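Local atomic coordinates of prenyltransference for protein (PDB entry 5HC8), a protein that acts as a head-to-middle prenyltransferase that makes lavandulyl diphosphate, probably by joining two dimethylallyl diphosphate molecules. Residues K46-R51 with K218-F223; V140-R145 with L205-F210; L190-A195 with L229-S234; Q198-F203 with T211-T216. All coordinates share one frame; numbering follows the deposited sequence.

All four contacts are largely buried, but their chemistry follows their place in the fold. Interactions 1 and 3 are purely apolar between their segments and involve no second subunit: in interaction 1 helix 34-54 meets the loop leading to helix 225-237, and in interaction 3 helix 225-237 itself covers strand 190-193. Interactions 2 and 4 lie where the second subunit packs. The former is bridged by a water, whereas the latter combines a CH-pi contact with apolar packing. Interactions 3 and 4 hold neighbouring strands of one sheet, 190-193 and 212-215, and each supplies groups that bind the substrate analogue ISY. N202 of interaction 4 is also bonded to G144 and R145 of interaction 2.

Interaction 1: K46-R51 with K218-F223; sequences KHIISR and KLFPDF
F220 O accepts a 2.9 Å bond from F223 N; this and the 2.7 Å bond from D222 N to L219 O accompany the 3-10 segment 220-222, from which the F220 ring, and just after it that of F223, reach I48. The turn belongs to the loop between strand 212-215 and helix 225-237, and I48 lies on helix 34-54. One methyl group carries the whole contact: I48 CD1 sits 3.7 Å from F220 CZ and equally 3.7 Å from F223 CD1. The two rings receive it differently. It comes to the edge of F223, near the ring plane and with F223 CE1 next nearest, whereas its approach to F220 is oblique, the two side chains arriving from opposite directions. The I48 and F223 side chains run roughly perpendicular. I48 reaches this place because CG1 stands anti to the carbonyl carbon (chi1 -70°) and CD1 continues the chain outward (chi2 158°). The CA atoms of I48 and F223 remain 8.8 Å apart, a separation spanned by the I48 side chain and the F223 ring. I48 also packs on L60 of strand 59-65, and F220 on I20 and A194. The turn is tied to its surroundings by D222 OD1, which accepts a bond from W26 NE1, and by backbone bonding between F220 and D21. The side chain of F220 is about 6 Å from the bound thiodiphosphate. With 107 Å² buried, a contact of one methyl with two rings depends on shape and burial, there being no polar pair between the segments to set its direction.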
# COMPACT_ATOMS: atom_id res chain seq x y z
N LYS A 46 -4.38 -25.42 4.38
CA LYS A 46 -5.17 -25.91 5.49
C LYS A 46 -4.37 -25.85 6.80
O LYS A 46 -4.90 -25.53 7.83
CB LYS A 46 -5.77 -27.32 5.20
CG LYS A 46 -4.74 -28.39 4.98
CD LYS A 46 -5.33 -29.79 4.74
CE LYS A 46 -4.20 -30.74 4.29
NZ LYS A 46 -3.54 -30.36 2.98
N HIS A 47 -3.08 -26.15 6.73
CA HIS A 47 -2.26 -26.17 7.97
C HIS A 47 -1.99 -24.74 8.44
O HIS A 47 -1.94 -24.47 9.63
CB HIS A 47 -0.95 -26.83 7.69
CG HIS A 47 -1.09 -28.20 7.16
ND1 HIS A 47 -1.66 -29.22 7.88
CD2 HIS A 47 -0.78 -28.73 5.94
CE1 HIS A 47 -1.68 -30.32 7.16
NE2 HIS A 47 -1.15 -30.05 5.97
N ILE A 48 -1.90 -23.82 7.48
CA ILE A 48 -1.74 -22.41 7.83
C ILE A 48 -2.98 -21.87 8.50
O ILE A 48 -2.89 -21.13 9.47
CB ILE A 48 -1.36 -21.61 6.58
CG1 ILE A 48 0.06 -22.00 6.18
CG2 ILE A 48 -1.38 -20.13 6.88
CD1 ILE A 48 0.37 -21.74 4.75
N ILE A 49 -4.16 -22.21 7.96
CA ILE A 49 -5.41 -21.70 8.52
C ILE A 49 -5.62 -22.31 9.93
O ILE A 49 -5.96 -21.63 10.88
CB ILE A 49 -6.58 -22.07 7.61
CG1 ILE A 49 -6.49 -21.31 6.30
CG2 ILE A 49 -7.89 -21.83 8.32
CD1 ILE A 49 -7.34 -21.94 5.17
N SER A 50 -5.37 -23.61 10.05
CA SER A 50 -5.38 -24.28 11.39
C SER A 50 -4.51 -23.60 12.37
O SER A 50 -4.95 -23.35 13.49
CB SER A 50 -4.82 -25.67 11.36
OG SER A 50 -5.75 -26.49 10.81
N ARG A 51 -3.27 -23.35 11.97
CA ARG A 51 -2.30 -22.70 12.85
C ARG A 51 -2.76 -21.30 13.28
O ARG A 51 -2.71 -20.97 14.47
CB ARG A 51 -0.94 -22.72 12.20
CG ARG A 51 0.17 -22.07 13.00
CD ARG A 51 0.40 -22.65 14.41
NE ARG A 51 1.10 -23.93 14.26
CZ ARG A 51 1.78 -24.50 15.25
NH1 ARG A 51 1.83 -23.91 16.40
NH2 ARG A 51 2.37 -25.65 15.06
N LYS A 218 11.20 -17.33 1.17
CA LYS A 218 10.63 -18.65 0.99
C LYS A 218 9.59 -18.71 -0.08
O LYS A 218 8.69 -17.92 -0.07
CB LYS A 218 9.98 -19.19 2.27
CG LYS A 218 10.98 -19.76 3.24
CD LYS A 218 10.63 -21.22 3.53
CE LYS A 218 11.62 -21.76 4.52
NZ LYS A 218 10.89 -22.68 5.42
N LEU A 219 9.69 -19.69 -0.98
CA LEU A 219 8.76 -19.85 -2.07
C LEU A 219 7.51 -20.52 -1.50
O LEU A 219 7.57 -21.38 -0.61
CB LEU A 219 9.40 -20.68 -3.21
CG LEU A 219 10.72 -20.17 -3.81
CD1 LEU A 219 11.11 -21.13 -4.92
CD2 LEU A 219 10.63 -18.72 -4.30
N PHE A 220 6.34 -20.08 -1.93
CA PHE A 220 5.18 -20.47 -1.15
C PHE A 220 4.96 -22.01 -1.05
O PHE A 220 4.42 -22.47 -0.04
CB PHE A 220 3.90 -19.87 -1.62
CG PHE A 220 2.79 -20.04 -0.59
CD1 PHE A 220 2.75 -19.25 0.54
CD2 PHE A 220 1.83 -21.01 -0.74
CE1 PHE A 220 1.80 -19.43 1.51
CE2 PHE A 220 0.84 -21.16 0.20
CZ PHE A 220 0.83 -20.37 1.33
N PRO A 221 5.31 -22.79 -2.09
CA PRO A 221 5.16 -24.23 -1.85
C PRO A 221 5.98 -24.76 -0.64
O PRO A 221 5.64 -25.83 -0.11
CB PRO A 221 5.65 -24.85 -3.16
CG PRO A 221 5.27 -23.88 -4.17
CD PRO A 221 5.62 -22.53 -3.49
N ASP A 222 7.03 -24.05 -0.24
CA ASP A 222 7.85 -24.41 0.95
C ASP A 222 7.34 -23.77 2.26
O ASP A 222 7.90 -24.02 3.32
CB ASP A 222 9.33 -24.02 0.74
CG ASP A 222 9.99 -24.84 -0.35
OD1 ASP A 222 9.61 -26.03 -0.49
OD2 ASP A 222 10.82 -24.27 -1.10
N PHE A 223 6.26 -23.00 2.17
CA PHE A 223 5.81 -22.16 3.26
C PHE A 223 4.87 -22.95 4.13
O PHE A 223 3.85 -23.42 3.68
CB PHE A 223 5.05 -20.95 2.70
CG PHE A 223 4.73 -19.91 3.70
CD1 PHE A 223 3.61 -20.04 4.52
CD2 PHE A 223 5.52 -18.77 3.84
CE1 PHE A 223 3.26 -19.06 5.45
CE2 PHE A 223 5.17 -17.81 4.79
CZ PHE A 223 4.05 -17.96 5.60

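Interaction 2: V140-R145 with L205-F210; sequences VAYGGR and LWQLPF
The N-terminal end of helix 144-160, with G143 as its N-cap, meets the type I beta turn L205-L208 through G144, R145 and L205. G144, without a side chain, lets the two backbones come close: its CA is 5.2 Å from that of L205. L205 CD1 then lies 3.7 Å from R145 N and 3.9 Å from R145 CG, following the arginine chain from CG through CD to NE, oblique to the guanidinium. The turn itself is closed by L208 N bonding to L205 O at 3.1 Å. In the fold this is where the loop between strands 190-193 and 212-215 passes the helix following strand 135-140, and the second subunit packs here too. R145 NE bonds to W206 O of the second subunit, and the guanidinium also makes a cation-pi contact with that tryptophan and a salt bridge to E171 of the same subunit. Between the segments a water is held by three groups: it donates to G144 O at 3.0 Å and to Q207 OE1 at 2.8 Å, and accepts from W206 N. Q207 bends at chi2 (82°), which carries its amide toward Y142, whose OH is 3.8 Å from Q207 OE1; ring and amide planes stand 74° apart. D147 OD2 takes bonds from both Y142 OH and Q207 NE2, and T180 OG1 is a further partner of Q207 NE2.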
# COMPACT_ATOMS: atom_id res chain seq x y z
N VAL A 140 -10.18 -13.79 -4.21
CA VAL A 140 -10.09 -14.38 -5.51
C VAL A 140 -10.78 -13.47 -6.55
O VAL A 140 -11.89 -12.95 -6.34
CB VAL A 140 -10.60 -15.84 -5.40
CG1 VAL A 140 -12.07 -15.86 -5.05
CG2 VAL A 140 -10.24 -16.63 -6.60
N ALA A 141 -10.04 -13.18 -7.64
CA ALA A 141 -10.38 -12.13 -8.55
C ALA A 141 -10.55 -10.83 -7.79
O ALA A 141 -11.47 -10.10 -8.04
CB ALA A 141 -11.67 -12.46 -9.35
N TYR A 142 -9.66 -10.60 -6.83
CA TYR A 142 -9.65 -9.42 -5.92
C TYR A 142 -8.45 -8.57 -6.28
O TYR A 142 -7.29 -9.11 -6.36
CB TYR A 142 -9.49 -9.84 -4.42
CG TYR A 142 -9.39 -8.59 -3.61
CD1 TYR A 142 -10.56 -7.88 -3.26
CD2 TYR A 142 -8.18 -8.00 -3.40
CE1 TYR A 142 -10.49 -6.67 -2.63
CE2 TYR A 142 -8.06 -6.76 -2.81
CZ TYR A 142 -9.23 -6.13 -2.36
OH TYR A 142 -9.11 -4.88 -1.86
N GLY A 143 -8.69 -7.30 -6.58
CA GLY A 143 -7.61 -6.34 -6.73
C GLY A 143 -7.90 -5.10 -5.93
O GLY A 143 -9.07 -4.72 -5.78
N GLY A 144 -6.88 -4.48 -5.33
CA GLY A 144 -7.09 -3.33 -4.46
C GLY A 144 -7.63 -2.07 -5.15
O GLY A 144 -8.48 -1.39 -4.62
N ARG A 145 -7.10 -1.75 -6.34
CA ARG A 145 -7.62 -0.65 -7.16
C ARG A 145 -9.09 -0.92 -7.50
O ARG A 145 -9.90 -0.03 -7.34
CB ARG A 145 -6.86 -0.54 -8.50
CG ARG A 145 -5.48 0.03 -8.41
CD ARG A 145 -5.50 1.49 -8.26
NE ARG A 145 -4.19 2.18 -8.30
CZ ARG A 145 -3.51 2.62 -9.37
NH1 ARG A 145 -3.89 2.31 -10.62
NH2 ARG A 145 -2.37 3.29 -9.19
N LEU A 205 -5.05 -1.98 -0.90
CA LEU A 205 -4.39 -0.70 -0.91
C LEU A 205 -5.01 0.13 0.20
O LEU A 205 -4.31 0.49 1.12
CB LEU A 205 -4.54 0.01 -2.29
CG LEU A 205 -3.89 -0.78 -3.45
CD1 LEU A 205 -4.21 -0.05 -4.77
CD2 LEU A 205 -2.42 -0.93 -3.31
N TRP A 206 -6.33 0.46 0.12
CA TRP A 206 -7.00 1.18 1.18
C TRP A 206 -6.71 0.55 2.57
O TRP A 206 -6.55 1.29 3.57
CB TRP A 206 -8.50 1.20 0.95
CG TRP A 206 -9.28 1.71 2.11
CD1 TRP A 206 -9.64 1.04 3.24
CD2 TRP A 206 -9.73 3.07 2.28
NE1 TRP A 206 -10.32 1.88 4.09
CE2 TRP A 206 -10.38 3.14 3.53
CE3 TRP A 206 -9.70 4.21 1.48
CZ2 TRP A 206 -10.98 4.32 3.98
CZ3 TRP A 206 -10.19 5.38 1.96
CH2 TRP A 206 -10.90 5.42 3.18
N GLN A 207 -6.70 -0.76 2.57
CA GLN A 207 -6.58 -1.54 3.79
C GLN A 207 -5.25 -1.46 4.51
O GLN A 207 -5.20 -1.92 5.66
CB GLN A 207 -7.05 -2.99 3.60
CG GLN A 207 -8.53 -3.15 3.25
CD GLN A 207 -8.91 -2.96 1.77
OE1 GLN A 207 -8.07 -2.55 0.92
NE2 GLN A 207 -10.18 -3.25 1.45
N LEU A 208 -4.22 -0.89 3.90
CA LEU A 208 -2.82 -1.05 4.37
C LEU A 208 -2.08 0.12 4.99
O LEU A 208 -0.86 0.05 5.00
CB LEU A 208 -1.95 -1.64 3.20
CG LEU A 208 -2.38 -2.98 2.61
CD1 LEU A 208 -1.25 -3.44 1.66
CD2 LEU A 208 -2.60 -4.06 3.67
N PRO A 209 -2.76 1.22 5.48
CA PRO A 209 -2.01 2.41 5.90
C PRO A 209 -1.04 2.13 7.05
O PRO A 209 0.03 2.69 7.06
CB PRO A 209 -3.10 3.44 6.31
CG PRO A 209 -4.34 2.63 6.56
CD PRO A 209 -4.21 1.39 5.71
N PHE A 210 -1.38 1.18 7.92
CA PHE A 210 -0.52 0.89 9.12
C PHE A 210 -0.13 -0.53 9.28
O PHE A 210 0.51 -0.88 10.25
CB PHE A 210 -1.13 1.50 10.41
CG PHE A 210 -1.21 3.05 10.35
CD1 PHE A 210 -0.08 3.82 10.51
CD2 PHE A 210 -2.41 3.65 10.07
CE1 PHE A 210 -0.13 5.20 10.43
CE2 PHE A 210 -2.48 5.04 9.97
CZ PHE A 210 -1.36 5.79 10.15
O HOH W 1 -8.00 -1.36 -1.65

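Interaction 3: L190-A195 with L229-S234; sequences LLIRAA and LDALAS. With ISY (3-methylbut-3-enylsulfanyl(phosphonooxy)phosphinic acid), chain F.
L190 and I192, alternate residues of strand 190-193, press against A231 and L232 of helix 225-237, which covers this part of the parallel sheet in a fold of the undecaprenyl diphosphate synthase family. Strand and helix axes approach to 9.7 Å and run at 137° to each other, nearer antiparallel than parallel. The tight part is centred on A231: its CB meets I192 CD1 at 3.4 Å, shorter than usual for two carbons, and I192 CG1 lies close behind. I192 keeps CG1 anti to the carbonyl carbon (chi1 -63°) with CD1 stretched on from it, so that the end of the chain drives onto the alanine methyl. Beside it L190 CD2 touches L232 CD1 at 3.5 Å, the two leucines crossing at about a right angle, while the same CD2 stands 4.1 Å from A231 CB. The solvent side of the helix is looser: D230 is exposed, and A233 and L229 are partly so. S234 points toward the strand but stays 6.3 Å short of it, its OG bonded to R238. Y214 of strand 212-215 fills in beside A231. L191 and R193 point the other way through the strand's alternation, L191 into contact with F213 and F203. R193 holds its chain extended from CG to NE and turns the guanidinium edge, in its plane, to the bound substrate analogue ISY. There R193 NH2, also salt-bridged to D21, donates to ISY O4 at 3.0 Å, with an N-H...O angle of 135°.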
# COMPACT_ATOMS: atom_id res chain seq x y z
N LEU A 190 -0.88 -7.45 9.91
CA LEU A 190 0.36 -8.06 9.41
C LEU A 190 0.09 -8.60 7.99
O LEU A 190 -0.90 -9.27 7.80
CB LEU A 190 0.78 -9.23 10.30
CG LEU A 190 1.94 -10.09 9.86
CD1 LEU A 190 3.20 -9.29 9.78
CD2 LEU A 190 2.16 -11.38 10.74
N LEU A 191 0.97 -8.28 7.05
CA LEU A 191 0.83 -8.72 5.67
C LEU A 191 2.10 -9.49 5.43
O LEU A 191 3.20 -8.96 5.58
CB LEU A 191 0.76 -7.55 4.71
CG LEU A 191 0.82 -7.94 3.22
CD1 LEU A 191 -0.44 -8.65 2.84
CD2 LEU A 191 0.88 -6.64 2.42
N ILE A 192 1.92 -10.73 5.02
CA ILE A 192 3.01 -11.60 4.68
C ILE A 192 3.09 -11.80 3.16
O ILE A 192 2.14 -12.18 2.55
CB ILE A 192 2.79 -12.97 5.34
CG1 ILE A 192 2.79 -12.85 6.87
CG2 ILE A 192 3.88 -13.93 4.93
CD1 ILE A 192 2.33 -14.14 7.59
N ARG A 193 4.28 -11.67 2.61
CA ARG A 193 4.48 -12.04 1.22
C ARG A 193 5.65 -12.95 1.05
O ARG A 193 6.75 -12.63 1.41
CB ARG A 193 4.63 -10.81 0.31
CG ARG A 193 4.86 -11.18 -1.16
CD ARG A 193 4.77 -9.99 -2.11
NE ARG A 193 5.04 -10.50 -3.44
CZ ARG A 193 4.48 -10.06 -4.56
NH1 ARG A 193 3.68 -9.01 -4.59
NH2 ARG A 193 4.77 -10.66 -5.69
N ALA A 194 5.34 -14.12 0.47
CA ALA A 194 6.29 -15.15 0.19
C ALA A 194 7.00 -14.86 -1.11
O ALA A 194 6.52 -14.09 -1.94
CB ALA A 194 5.57 -16.47 0.06
N ALA A 195 8.19 -15.47 -1.24
CA ALA A 195 8.96 -15.52 -2.50
C ALA A 195 9.87 -14.30 -2.80
O ALA A 195 10.40 -14.17 -3.89
CB ALA A 195 8.03 -15.86 -3.71
N LEU A 229 4.68 -18.67 12.04
CA LEU A 229 5.25 -18.36 13.31
C LEU A 229 6.39 -17.37 13.25
O LEU A 229 6.51 -16.50 14.10
CB LEU A 229 5.76 -19.68 13.93
CG LEU A 229 4.90 -20.46 14.90
CD1 LEU A 229 3.46 -20.06 15.20
CD2 LEU A 229 5.06 -21.97 14.75
N ASP A 230 7.21 -17.48 12.23
CA ASP A 230 8.31 -16.58 12.07
C ASP A 230 7.79 -15.13 11.82
O ASP A 230 8.34 -14.14 12.40
CB ASP A 230 9.18 -17.02 10.94
CG ASP A 230 10.08 -18.17 11.30
OD1 ASP A 230 10.24 -18.46 12.50
OD2 ASP A 230 10.64 -18.76 10.39
N ALA A 231 6.75 -15.02 10.98
CA ALA A 231 6.14 -13.70 10.67
C ALA A 231 5.51 -13.14 11.91
O ALA A 231 5.69 -11.94 12.19
CB ALA A 231 5.13 -13.86 9.54
N LEU A 232 4.84 -14.00 12.70
CA LEU A 232 4.26 -13.53 13.95
C LEU A 232 5.30 -13.02 14.99
O LEU A 232 5.04 -12.06 15.70
CB LEU A 232 3.39 -14.56 14.60
CG LEU A 232 1.91 -14.66 14.28
CD1 LEU A 232 1.39 -13.72 13.25
CD2 LEU A 232 1.57 -16.08 13.86
N ALA A 233 6.42 -13.70 15.09
CA ALA A 233 7.52 -13.32 15.96
C ALA A 233 8.11 -11.99 15.49
O ALA A 233 8.50 -11.18 16.32
CB ALA A 233 8.58 -14.39 15.95
N SER A 234 8.29 -11.80 14.18
CA SER A 234 8.74 -10.50 13.68
C SER A 234 7.73 -9.42 14.10
O SER A 234 8.15 -8.32 14.58
CB SER A 234 9.00 -10.57 12.16
OG SER A 234 9.30 -9.32 11.54
P1 ISY F . 3.71 -9.95 -9.59
O2 ISY F . 2.24 -10.70 -9.42
P3 ISY F . 1.93 -12.18 -8.95
O4 ISY F . 4.80 -10.61 -8.66
O5 ISY F . 3.65 -8.41 -9.40
O6 ISY F . 4.09 -10.21 -11.05
O7 ISY F . 2.99 -13.11 -9.42
O8 ISY F . 0.42 -12.51 -9.33
S9 ISY F . 2.16 -12.11 -6.83
C10 ISY F . 0.57 -11.47 -6.35
C11 ISY F . -0.04 -12.68 -5.70
C12 ISY F . -1.44 -13.13 -6.02
C13 ISY F . -1.97 -14.30 -5.33
C14 ISY F . -2.20 -12.55 -7.15

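Interaction 4: Q198-F203 with T211-T216; sequences QRLSNF and TEFYFT. With ISY (3-methylbut-3-enylsulfanyl(phosphonooxy)phosphinic acid), chain F.
The loop 198-203 ends in a type I' turn, closed by F203 N to L200 O at 3.0 Å, and comes nearest to strand 212-215 at Q198 and F215, whose CA atoms lie 6.7 Å apart. Q198 CG sits over one face of the F215 ring in a CH-pi contact, 4.0 Å from the centroid and 15° off the normal, the side chains nearly perpendicular. Q198 CA follows against the same ring, 3.7 Å from F215 CE1. R199 N is buried beside F215 without a hydrogen-bond partner in the model. Further along, L200 CD2 approaches F213 CZ obliquely at 4.2 Å. The other flank of the loop faces the bound ISY. R199 places CG between the backbone N and the carbonyl carbon (chi1 57°), and its chain then runs extended to NE, carrying the guanidinium edge to the diphosphate: NH2 reaches ISY O4 at 2.8 Å in a nearly straight bond (164°), while NE donates to ISY O5 at 3.0 Å and only weakly to O4. S201 OG donates to ISY O5 at 2.7 Å and is bonded by R193 NH1, which also donates to R199 O and so probably helps to position both loop residues. R199 NH1 forms a salt bridge with E212 of the second subunit, consistent with the dimer partner helping to place a pocket arginine. Within its own subunit the loop lies between strand 190-193, where L191 packs on L200, and the start of helix 144-160, where N202 bonds to G144 and R145, while Y214 packs on helix 225-237.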
# COMPACT_ATOMS: atom_id res chain seq x y z
N GLN A 198 9.13 -7.46 -3.07
CA GLN A 198 8.72 -6.45 -2.12
C GLN A 198 7.81 -5.43 -2.84
O GLN A 198 8.27 -4.40 -3.32
CB GLN A 198 9.96 -5.79 -1.52
CG GLN A 198 10.77 -6.75 -0.66
CD GLN A 198 12.13 -6.13 -0.34
OE1 GLN A 198 13.11 -6.19 -1.15
NE2 GLN A 198 12.19 -5.48 0.71
N ARG A 199 6.53 -5.79 -2.91
CA ARG A 199 5.53 -5.03 -3.64
C ARG A 199 4.19 -5.70 -3.31
O ARG A 199 4.16 -6.83 -2.83
CB ARG A 199 5.78 -4.99 -5.17
CG ARG A 199 5.86 -6.34 -5.85
CD ARG A 199 5.90 -6.23 -7.36
NE ARG A 199 6.11 -7.55 -7.99
CZ ARG A 199 7.26 -8.06 -8.40
NH1 ARG A 199 8.39 -7.37 -8.32
NH2 ARG A 199 7.26 -9.29 -8.92
N LEU A 200 3.14 -4.95 -3.56
CA LEU A 200 1.76 -5.35 -3.27
C LEU A 200 1.10 -6.03 -4.43
O LEU A 200 0.13 -6.80 -4.23
CB LEU A 200 0.96 -4.10 -2.84
CG LEU A 200 1.57 -3.36 -1.63
CD1 LEU A 200 0.76 -2.08 -1.41
CD2 LEU A 200 1.52 -4.23 -0.37
N SER A 201 1.57 -5.77 -5.66
CA SER A 201 0.94 -6.40 -6.83
C SER A 201 -0.58 -6.27 -6.95
O SER A 201 -1.26 -7.15 -7.46
CB SER A 201 1.34 -7.88 -6.96
OG SER A 201 2.74 -8.00 -6.87
N ASN A 202 -1.09 -5.14 -6.48
CA ASN A 202 -2.49 -4.76 -6.56
C ASN A 202 -3.36 -5.61 -5.65
O ASN A 202 -4.55 -5.91 -5.92
CB ASN A 202 -2.98 -4.61 -8.02
CG ASN A 202 -4.36 -4.04 -8.09
OD1 ASN A 202 -4.69 -3.09 -7.38
ND2 ASN A 202 -5.21 -4.64 -8.90
N PHE A 203 -2.76 -6.02 -4.51
CA PHE A 203 -3.58 -6.48 -3.39
C PHE A 203 -4.28 -5.29 -2.72
O PHE A 203 -4.47 -4.20 -3.31
CB PHE A 203 -2.70 -7.32 -2.43
CG PHE A 203 -3.43 -8.13 -1.36
CD1 PHE A 203 -4.64 -8.80 -1.58
CD2 PHE A 203 -2.80 -8.31 -0.13
CE1 PHE A 203 -5.27 -9.52 -0.60
CE2 PHE A 203 -3.42 -9.06 0.89
CZ PHE A 203 -4.65 -9.70 0.64
N THR A 211 -0.56 -1.40 8.36
CA THR A 211 -0.11 -2.75 8.32
C THR A 211 1.44 -2.95 8.34
O THR A 211 2.20 -2.26 7.67
CB THR A 211 -0.63 -3.36 7.02
OG1 THR A 211 -2.05 -3.12 6.93
CG2 THR A 211 -0.32 -4.84 6.92
N GLU A 212 1.89 -3.85 9.20
CA GLU A 212 3.29 -4.29 9.21
C GLU A 212 3.49 -5.24 8.07
O GLU A 212 2.71 -6.20 7.90
CB GLU A 212 3.58 -4.97 10.57
CG GLU A 212 3.54 -3.99 11.72
CD GLU A 212 4.65 -2.95 11.66
OE1 GLU A 212 5.70 -3.24 11.10
OE2 GLU A 212 4.46 -1.84 12.14
N PHE A 213 4.53 -5.01 7.27
CA PHE A 213 4.89 -5.90 6.19
C PHE A 213 6.03 -6.85 6.60
O PHE A 213 7.00 -6.44 7.26
CB PHE A 213 5.38 -5.09 4.99
CG PHE A 213 4.38 -4.12 4.42
CD1 PHE A 213 3.03 -4.27 4.58
CD2 PHE A 213 4.81 -3.06 3.73
CE1 PHE A 213 2.13 -3.38 3.98
CE2 PHE A 213 3.94 -2.15 3.14
CZ PHE A 213 2.60 -2.33 3.23
N TYR A 214 5.87 -8.11 6.24
CA TYR A 214 6.86 -9.11 6.40
C TYR A 214 7.10 -9.85 5.09
O TYR A 214 6.20 -10.43 4.51
CB TYR A 214 6.37 -10.07 7.45
CG TYR A 214 7.30 -11.26 7.73
CD1 TYR A 214 8.37 -11.15 8.59
CD2 TYR A 214 7.09 -12.49 7.09
CE1 TYR A 214 9.20 -12.23 8.85
CE2 TYR A 214 7.91 -13.56 7.31
CZ TYR A 214 8.93 -13.46 8.20
OH TYR A 214 9.67 -14.57 8.44
N PHE A 215 8.33 -9.79 4.62
CA PHE A 215 8.71 -10.39 3.35
C PHE A 215 9.69 -11.53 3.63
O PHE A 215 10.65 -11.32 4.34
CB PHE A 215 9.39 -9.34 2.50
CG PHE A 215 8.53 -8.15 2.21
CD1 PHE A 215 7.57 -8.18 1.25
CD2 PHE A 215 8.73 -6.93 2.92
CE1 PHE A 215 6.77 -7.08 1.00
CE2 PHE A 215 7.93 -5.84 2.62
CZ PHE A 215 6.94 -5.92 1.69
N THR A 216 9.40 -12.73 3.12
CA THR A 216 10.27 -13.86 3.29
C THR A 216 10.69 -14.31 1.91
O THR A 216 9.82 -14.40 1.06
CB THR A 216 9.59 -15.20 3.52
OG1 THR A 216 8.25 -15.12 3.99
CG2 THR A 216 10.44 -16.04 4.18
P1 ISY F . 3.71 -9.95 -9.59
O2 ISY F . 2.24 -10.70 -9.42
P3 ISY F . 1.93 -12.18 -8.95
O4 ISY F . 4.80 -10.61 -8.66
O5 ISY F . 3.65 -8.41 -9.40
O6 ISY F . 4.09 -10.21 -11.05
O7 ISY F . 2.99 -13.11 -9.42
O8 ISY F . 0.42 -12.51 -9.33
S9 ISY F . 2.16 -12.11 -6.83
C10 ISY F . 0.57 -11.47 -6.35
C11 ISY F . -0.04 -12.68 -5.70
C12 ISY F . -1.44 -13.13 -6.02
C13 ISY F . -1.97 -14.30 -5.33
C14 ISY F . -2.20 -12.55 -7.15